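Local atomic coordinates of cytoplasmic export protein 1 (PDB entry 3VWA), a protein that takes part in nuclear tRNA export, probably collecting tRNAs from export receptors at the nuclear pore and passing them, aminoacylated, to the translation machinery. Residues A[458-469]-A[480-491]. Numbering follows the deposited sequence.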
ATOM      1  N   SER A 458      35.247 -13.705 -20.213  1.00 25.01           N
ATOM      2  CA  SER A 458      35.717 -15.059 -20.607  1.00 27.61           C
ATOM      3  C   SER A 458      36.584 -15.730 -19.570  1.00 26.28           C
ATOM      4  O   SER A 458      36.387 -16.916 -19.268  1.00 24.66           O
ATOM      5  CB  SER A 458      36.450 -15.040 -21.955  1.00 25.88           C
ATOM      6  OG  SER A 458      35.505 -14.876 -23.001  1.00 24.71           O
ATOM      7  N   ASN A 459      37.555 -15.002 -19.029  1.00 27.18           N
ATOM      8  CA  ASN A 459      38.408 -15.565 -17.939  1.00 27.90           C
ATOM      9  C   ASN A 459      37.625 -15.906 -16.684  1.00 25.45           C
ATOM     10  O   ASN A 459      37.829 -16.923 -16.098  1.00 26.98           O
ATOM     11  CB  ASN A 459      39.525 -14.577 -17.548  1.00 34.07           C
ATOM     12  CG  ASN A 459      40.538 -14.414 -18.639  1.00 38.15           C
ATOM     13  OD1 ASN A 459      40.591 -15.243 -19.559  1.00 45.80           O
ATOM     14  ND2 ASN A 459      41.369 -13.361 -18.552  1.00 39.83           N
ATOM     15  N   ILE A 460      36.727 -15.029 -16.293  1.00 25.53           N
ATOM     16  CA  ILE A 460      35.789 -15.312 -15.228  1.00 28.32           C
ATOM     17  C   ILE A 460      34.957 -16.574 -15.433  1.00 27.84           C
ATOM     18  O   ILE A 460      34.825 -17.411 -14.530  1.00 23.58           O
ATOM     19  CB  ILE A 460      34.877 -14.096 -15.042  1.00 29.14           C
ATOM     20  CG1 ILE A 460      35.704 -12.949 -14.436  1.00 26.09           C
ATOM     21  CG2 ILE A 460      33.631 -14.474 -14.231  1.00 25.17           C
ATOM     22  CD1 ILE A 460      34.938 -11.644 -14.441  1.00 28.80           C
ATOM     23  N   LEU A 461      34.406 -16.725 -16.625  1.00 26.40           N
ATOM     24  CA  LEU A 461      33.599 -17.907 -16.867  1.00 25.62           C
ATOM     25  C   LEU A 461      34.445 -19.177 -16.895  1.00 26.06           C
ATOM     26  O   LEU A 461      34.084 -20.200 -16.237  1.00 25.33           O
ATOM     27  CB  LEU A 461      32.784 -17.758 -18.173  1.00 21.33           C
ATOM     28  CG  LEU A 461      31.656 -16.707 -18.080  1.00 20.67           C
ATOM     29  CD1 LEU A 461      31.071 -16.319 -19.440  1.00 16.07           C
ATOM     30  CD2 LEU A 461      30.581 -17.089 -17.040  1.00 19.66           C
ATOM     31  N   ALA A 462      35.554 -19.135 -17.651  1.00 26.91           N
ATOM     32  CA  ALA A 462      36.398 -20.354 -17.797  1.00 27.26           C
ATOM     33  C   ALA A 462      36.856 -20.820 -16.451  1.00 27.31           C
ATOM     34  O   ALA A 462      36.826 -22.026 -16.174  1.00 24.78           O
ATOM     35  CB  ALA A 462      37.595 -20.166 -18.728  1.00 24.29           C
ATOM     36  N   THR A 463      37.291 -19.870 -15.614  1.00 28.42           N
ATOM     37  CA  THR A 463      37.784 -20.214 -14.266  1.00 25.48           C
ATOM     38  C   THR A 463      36.676 -20.828 -13.362  1.00 24.21           C
ATOM     39  O   THR A 463      36.903 -21.788 -12.624  1.00 24.58           O
ATOM     40  CB  THR A 463      38.350 -18.977 -13.522  1.00 27.23           C
ATOM     41  OG1 THR A 463      39.307 -18.281 -14.338  1.00 29.26           O
ATOM     42  CG2 THR A 463      38.993 -19.398 -12.186  1.00 26.91           C
ATOM     43  N   ALA A 464      35.503 -20.226 -13.376  1.00 24.38           N
ATOM     44  CA  ALA A 464      34.410 -20.700 -12.545  1.00 25.99           C
ATOM     45  C   ALA A 464      33.946 -22.086 -12.996  1.00 27.59           C
ATOM     46  O   ALA A 464      33.641 -22.941 -12.151  1.00 25.94           O
ATOM     47  CB  ALA A 464      33.252 -19.701 -12.589  1.00 22.93           C
ATOM     48  N   PHE A 465      33.877 -22.309 -14.314  1.00 25.45           N
ATOM     49  CA  PHE A 465      33.448 -23.616 -14.834  1.00 25.74           C
ATOM     50  C   PHE A 465      34.484 -24.736 -14.601  1.00 26.51           C
ATOM     51  O   PHE A 465      34.141 -25.876 -14.306  1.00 26.99           O
ATOM     52  CB  PHE A 465      33.171 -23.515 -16.338  1.00 25.65           C
ATOM     53  CG  PHE A 465      31.970 -22.681 -16.704  1.00 27.11           C
ATOM     54  CD1 PHE A 465      30.789 -22.745 -15.969  1.00 28.96           C
ATOM     55  CD2 PHE A 465      32.000 -21.874 -17.826  1.00 27.81           C
ATOM     56  CE1 PHE A 465      29.666 -21.990 -16.331  1.00 28.42           C
ATOM     57  CE2 PHE A 465      30.887 -21.146 -18.193  1.00 27.50           C
ATOM     58  CZ  PHE A 465      29.721 -21.200 -17.445  1.00 26.76           C
ATOM     59  N   THR A 466      35.752 -24.418 -14.763  1.00 26.33           N
ATOM     60  CA  THR A 466      36.859 -25.348 -14.464  1.00 28.55           C
ATOM     61  C   THR A 466      36.814 -25.814 -12.996  1.00 32.53           C
ATOM     62  O   THR A 466      36.882 -27.023 -12.715  1.00 32.46           O
ATOM     63  CB  THR A 466      38.190 -24.630 -14.715  1.00 30.68           C
ATOM     64  OG1 THR A 466      38.307 -24.316 -16.111  1.00 28.14           O
ATOM     65  CG2 THR A 466      39.401 -25.462 -14.260  1.00 27.94           C
ATOM     66  N   LYS A 467      36.659 -24.849 -12.078  1.00 30.04           N
ATOM     67  CA  LYS A 467      36.467 -25.151 -10.650  1.00 32.73           C
ATOM     68  C   LYS A 467      35.317 -26.116 -10.368  1.00 28.59           C
ATOM     69  O   LYS A 467      35.498 -27.097  -9.661  1.00 27.47           O
ATOM     70  CB  LYS A 467      36.297 -23.841  -9.856  1.00 35.67           C
ATOM     71  CG  LYS A 467      36.369 -23.945  -8.338  1.00 38.35           C
ATOM     72  CD  LYS A 467      37.455 -24.856  -7.826  1.00 40.73           C
ATOM     73  CE  LYS A 467      37.822 -24.464  -6.400  1.00 45.00           C
ATOM     74  NZ  LYS A 467      38.059 -25.674  -5.577  1.00 44.09           N
ATOM     75  N   SER A 468      34.157 -25.862 -10.950  1.00 24.84           N
ATOM     76  CA  SER A 468      32.960 -26.655 -10.667  1.00 29.09           C
ATOM     77  C   SER A 468      33.081 -28.071 -11.240  1.00 28.17           C
ATOM     78  O   SER A 468      32.541 -29.012 -10.677  1.00 28.37           O
ATOM     79  CB  SER A 468      31.671 -26.015 -11.224  1.00 29.15           C
ATOM     80  OG  SER A 468      31.578 -24.671 -10.788  1.00 31.54           O
ATOM     81  N   LEU A 469      33.808 -28.210 -12.324  1.00 29.44           N
ATOM     82  CA  LEU A 469      33.929 -29.520 -12.990  1.00 30.12           C
ATOM     83  C   LEU A 469      34.958 -30.412 -12.324  1.00 30.21           C
ATOM     84  O   LEU A 469      35.026 -31.597 -12.648  1.00 32.63           O
ATOM     85  CB  LEU A 469      34.254 -29.343 -14.478  1.00 26.34           C
ATOM     86  CG  LEU A 469      33.062 -28.937 -15.328  1.00 25.83           C
ATOM     87  CD1 LEU A 469      33.641 -28.495 -16.675  1.00 22.71           C
ATOM     88  CD2 LEU A 469      32.053 -30.069 -15.535  1.00 23.44           C
ATOM     89  N   ALA A 480      27.976 -26.839 -14.176  1.00 26.70           N
ATOM     90  CA  ALA A 480      28.966 -26.217 -15.061  1.00 25.11           C
ATOM     91  C   ALA A 480      28.597 -26.456 -16.529  1.00 24.53           C
ATOM     92  O   ALA A 480      28.535 -25.526 -17.333  1.00 25.67           O
ATOM     93  CB  ALA A 480      30.359 -26.742 -14.773  1.00 21.48           C
ATOM     94  N   LEU A 481      28.298 -27.701 -16.856  1.00 23.89           N
ATOM     95  CA  LEU A 481      27.983 -28.044 -18.235  1.00 25.12           C
ATOM     96  C   LEU A 481      26.796 -27.247 -18.687  1.00 27.15           C
ATOM     97  O   LEU A 481      26.704 -26.869 -19.859  1.00 26.32           O
ATOM     98  CB  LEU A 481      27.691 -29.525 -18.361  1.00 21.77           C
ATOM     99  CG  LEU A 481      28.859 -30.427 -18.035  1.00 20.81           C
ATOM    100  CD1 LEU A 481      28.395 -31.888 -18.118  1.00 21.69           C
ATOM    101  CD2 LEU A 481      29.956 -30.144 -19.047  1.00 21.90           C
ATOM    102  N   TYR A 482      25.870 -27.007 -17.757  1.00 28.28           N
ATOM    103  CA  TYR A 482      24.667 -26.237 -18.104  1.00 30.34           C
ATOM    104  C   TYR A 482      25.011 -24.778 -18.469  1.00 29.94           C
ATOM    105  O   TYR A 482      24.583 -24.231 -19.490  1.00 28.17           O
ATOM    106  CB  TYR A 482      23.685 -26.243 -16.923  1.00 31.70           C
ATOM    107  CG  TYR A 482      22.450 -25.377 -17.139  1.00 36.22           C
ATOM    108  CD1 TYR A 482      21.449 -25.777 -18.042  1.00 37.50           C
ATOM    109  CD2 TYR A 482      22.273 -24.163 -16.438  1.00 38.12           C
ATOM    110  CE1 TYR A 482      20.320 -25.005 -18.250  1.00 44.74           C
ATOM    111  CE2 TYR A 482      21.136 -23.367 -16.645  1.00 43.19           C
ATOM    112  CZ  TYR A 482      20.164 -23.800 -17.556  1.00 46.92           C
ATOM    113  OH  TYR A 482      19.021 -23.071 -17.790  1.00 53.42           O
ATOM    114  N   GLY A 483      25.768 -24.146 -17.587  1.00 27.84           N
ATOM    115  CA  GLY A 483      26.167 -22.778 -17.816  1.00 28.30           C
ATOM    116  C   GLY A 483      27.038 -22.653 -19.029  1.00 25.90           C
ATOM    117  O   GLY A 483      27.036 -21.609 -19.677  1.00 29.30           O
ATOM    118  N   LEU A 484      27.792 -23.701 -19.362  1.00 28.70           N
ATOM    119  CA  LEU A 484      28.600 -23.686 -20.617  1.00 26.52           C
ATOM    120  C   LEU A 484      27.729 -23.785 -21.845  1.00 28.66           C
ATOM    121  O   LEU A 484      28.021 -23.166 -22.892  1.00 28.58           O
ATOM    122  CB  LEU A 484      29.643 -24.800 -20.605  1.00 27.87           C
ATOM    123  CG  LEU A 484      30.891 -24.574 -19.735  1.00 25.37           C
ATOM    124  CD1 LEU A 484      31.524 -25.872 -19.250  1.00 24.85           C
ATOM    125  CD2 LEU A 484      31.877 -23.854 -20.641  1.00 23.40           C
ATOM    126  N   GLU A 485      26.641 -24.557 -21.740  1.00 27.54           N
ATOM    127  CA  GLU A 485      25.713 -24.648 -22.874  1.00 30.75           C
ATOM    128  C   GLU A 485      25.081 -23.278 -23.122  1.00 30.63           C
ATOM    129  O   GLU A 485      25.063 -22.770 -24.246  1.00 30.65           O
ATOM    130  CB  GLU A 485      24.626 -25.699 -22.603  1.00 30.43           C
ATOM    131  CG  GLU A 485      23.610 -25.890 -23.730  1.00 33.64           C
ATOM    132  CD  GLU A 485      22.413 -26.699 -23.237  1.00 37.38           C
ATOM    133  OE1 GLU A 485      22.605 -27.759 -22.616  1.00 38.50           O
ATOM    134  OE2 GLU A 485      21.279 -26.266 -23.431  1.00 43.14           O
ATOM    135  N   LYS A 486      24.591 -22.667 -22.050  1.00 28.71           N
ATOM    136  CA  LYS A 486      24.022 -21.349 -22.172  1.00 30.49           C
ATOM    137  C   LYS A 486      25.052 -20.279 -22.510  1.00 28.25           C
ATOM    138  O   LYS A 486      24.668 -19.241 -22.939  1.00 32.39           O
ATOM    139  CB  LYS A 486      23.242 -20.934 -20.919  1.00 28.16           C
ATOM    140  CG  LYS A 486      22.197 -21.937 -20.433  1.00 35.63           C
ATOM    141  CD  LYS A 486      21.053 -22.120 -21.426  1.00 35.57           C
ATOM    142  CE  LYS A 486      19.782 -22.547 -20.693  1.00 38.54           C
ATOM    143  NZ  LYS A 486      18.793 -23.087 -21.656  1.00 41.60           N
ATOM    144  N   SER A 487      26.337 -20.520 -22.329  1.00 26.52           N
ATOM    145  CA  SER A 487      27.322 -19.432 -22.499  1.00 24.23           C
ATOM    146  C   SER A 487      27.965 -19.384 -23.830  1.00 25.07           C
ATOM    147  O   SER A 487      28.809 -18.514 -24.074  1.00 23.65           O
ATOM    148  CB  SER A 487      28.433 -19.584 -21.485  1.00 23.33           C
ATOM    149  OG  SER A 487      27.888 -19.191 -20.252  1.00 21.94           O
ATOM    150  N   ILE A 488      27.590 -20.329 -24.691  1.00 25.78           N
ATOM    151  CA  ILE A 488      28.276 -20.484 -25.958  1.00 24.80           C
ATOM    152  C   ILE A 488      28.229 -19.193 -26.759  1.00 24.55           C
ATOM    153  O   ILE A 488      29.201 -18.819 -27.398  1.00 23.74           O
ATOM    154  CB  ILE A 488      27.720 -21.709 -26.770  1.00 24.71           C
ATOM    155  CG1 ILE A 488      28.669 -22.075 -27.884  1.00 24.65           C
ATOM    156  CG2 ILE A 488      26.292 -21.452 -27.298  1.00 23.40           C
ATOM    157  CD1 ILE A 488      28.325 -23.366 -28.616  1.00 25.32           C
ATOM    158  N   GLU A 489      27.109 -18.493 -26.714  1.00 25.75           N
ATOM    159  CA  GLU A 489      27.038 -17.214 -27.422  1.00 29.83           C
ATOM    160  C   GLU A 489      27.953 -16.136 -26.857  1.00 29.45           C
ATOM    161  O   GLU A 489      28.142 -15.109 -27.517  1.00 26.90           O
ATOM    162  CB  GLU A 489      25.617 -16.650 -27.436  1.00 33.38           C
ATOM    163  CG  GLU A 489      24.569 -17.556 -26.869  1.00 44.88           C
ATOM    164  CD  GLU A 489      23.193 -17.095 -27.277  1.00 55.70           C
ATOM    165  OE1 GLU A 489      22.398 -16.829 -26.329  1.00 54.88           O
ATOM    166  OE2 GLU A 489      22.955 -16.952 -28.529  1.00 47.16           O
ATOM    167  N   LEU A 490      28.501 -16.349 -25.652  1.00 28.14           N
ATOM    168  CA  LEU A 490      29.421 -15.337 -25.056  1.00 28.94           C
ATOM    169  C   LEU A 490      30.896 -15.613 -25.359  1.00 27.89           C
ATOM    170  O   LEU A 490      31.774 -14.821 -24.981  1.00 24.71           O
ATOM    171  CB  LEU A 490      29.240 -15.251 -23.548  1.00 25.31           C
ATOM    172  CG  LEU A 490      27.815 -15.123 -23.012  1.00 26.56           C
ATOM    173  CD1 LEU A 490      27.776 -15.214 -21.497  1.00 26.29           C
ATOM    174  CD2 LEU A 490      27.175 -13.813 -23.496  1.00 26.60           C
ATOM    175  N   PHE A 491      31.157 -16.748 -26.014  1.00 25.41           N
ATOM    176  CA  PHE A 491      32.505 -17.114 -26.455  1.00 25.84           C
ATOM    177  C   PHE A 491      32.608 -17.088 -27.970  1.00 27.73           C
ATOM    178  O   PHE A 491      31.918 -17.906 -28.716  1.00 23.49           O
ATOM    179  CB  PHE A 491      32.888 -18.520 -25.953  1.00 25.70           C
ATOM    180  CG  PHE A 491      32.776 -18.682 -24.466  1.00 23.83           C
ATOM    181  CD1 PHE A 491      33.480 -17.865 -23.609  1.00 20.93           C
ATOM    182  CD2 PHE A 491      31.989 -19.690 -23.932  1.00 23.74           C
ATOM    183  CE1 PHE A 491      33.360 -18.026 -22.230  1.00 20.81           C
ATOM    184  CE2 PHE A 491      31.901 -19.891 -22.558  1.00 21.97           C
ATOM    185  CZ  PHE A 491      32.578 -19.047 -21.702  1.00 20.36           C
TER
HETATM  186  O   HOH W   1      32.941 -14.324 -22.380  1.00 23.59           O
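Phe465 is the bump that fits helix 458-469 to its partner: its ring drops into a hollow of helix 480-487 walled by Ala480, Gly483, Leu484 and Ser487, a knob-into-hole fit. With CG anti to the carbonyl carbon (chi1 -68°), the ring is carried across to that helix. The floor is bare backbone at Gly483, where Phe465 CZ comes within 3.4 Å of Gly483 C; with no side chain there, the ring can sink right to the main chain. One face of the ring is roofed by Leu484, whose CG stands 3.7 Å from the ring centroid, 21° off the normal, as a CH-pi contact. At the ring's edge lies Ser487 OG, already engaged in a 2.6 Å hydrogen bond to Gly483 O, one turn back in its own helix.

Toward the C-terminal end of 458-469, the small methyl of Ala480 nests against Leu469, CB to CG 3.5 Å, and also meets Ser468 CB, while the Leu469 and Leu481 side chains cross at about a right angle. At the other end, past the 3-10 turn, the chain brings Phe491 back so that CZ at the ring's edge meets Leu461 CB at 3.8 Å. Leu461 CD1 also touches the tip of Leu490. Ser458 OG sits in the plane of the Phe491 ring, at its edge, and a water joins that hydroxyl (2.7 Å) to Leu490 O, which also accepts a hydrogen bond from Arg457 NH2.

The axes run 9.6 Å apart at 152°, an antiparallel helical hairpin in the HEAT-repeat part of the protein; Val440 and Leu522 pack on Phe465 and Leu484, respectively. Between 458-469 and 480-491 themselves no direct hydrogen bond forms: cohesion rests on shape and apolar burial, with water and Arg457 adding polar links at Leu490 O.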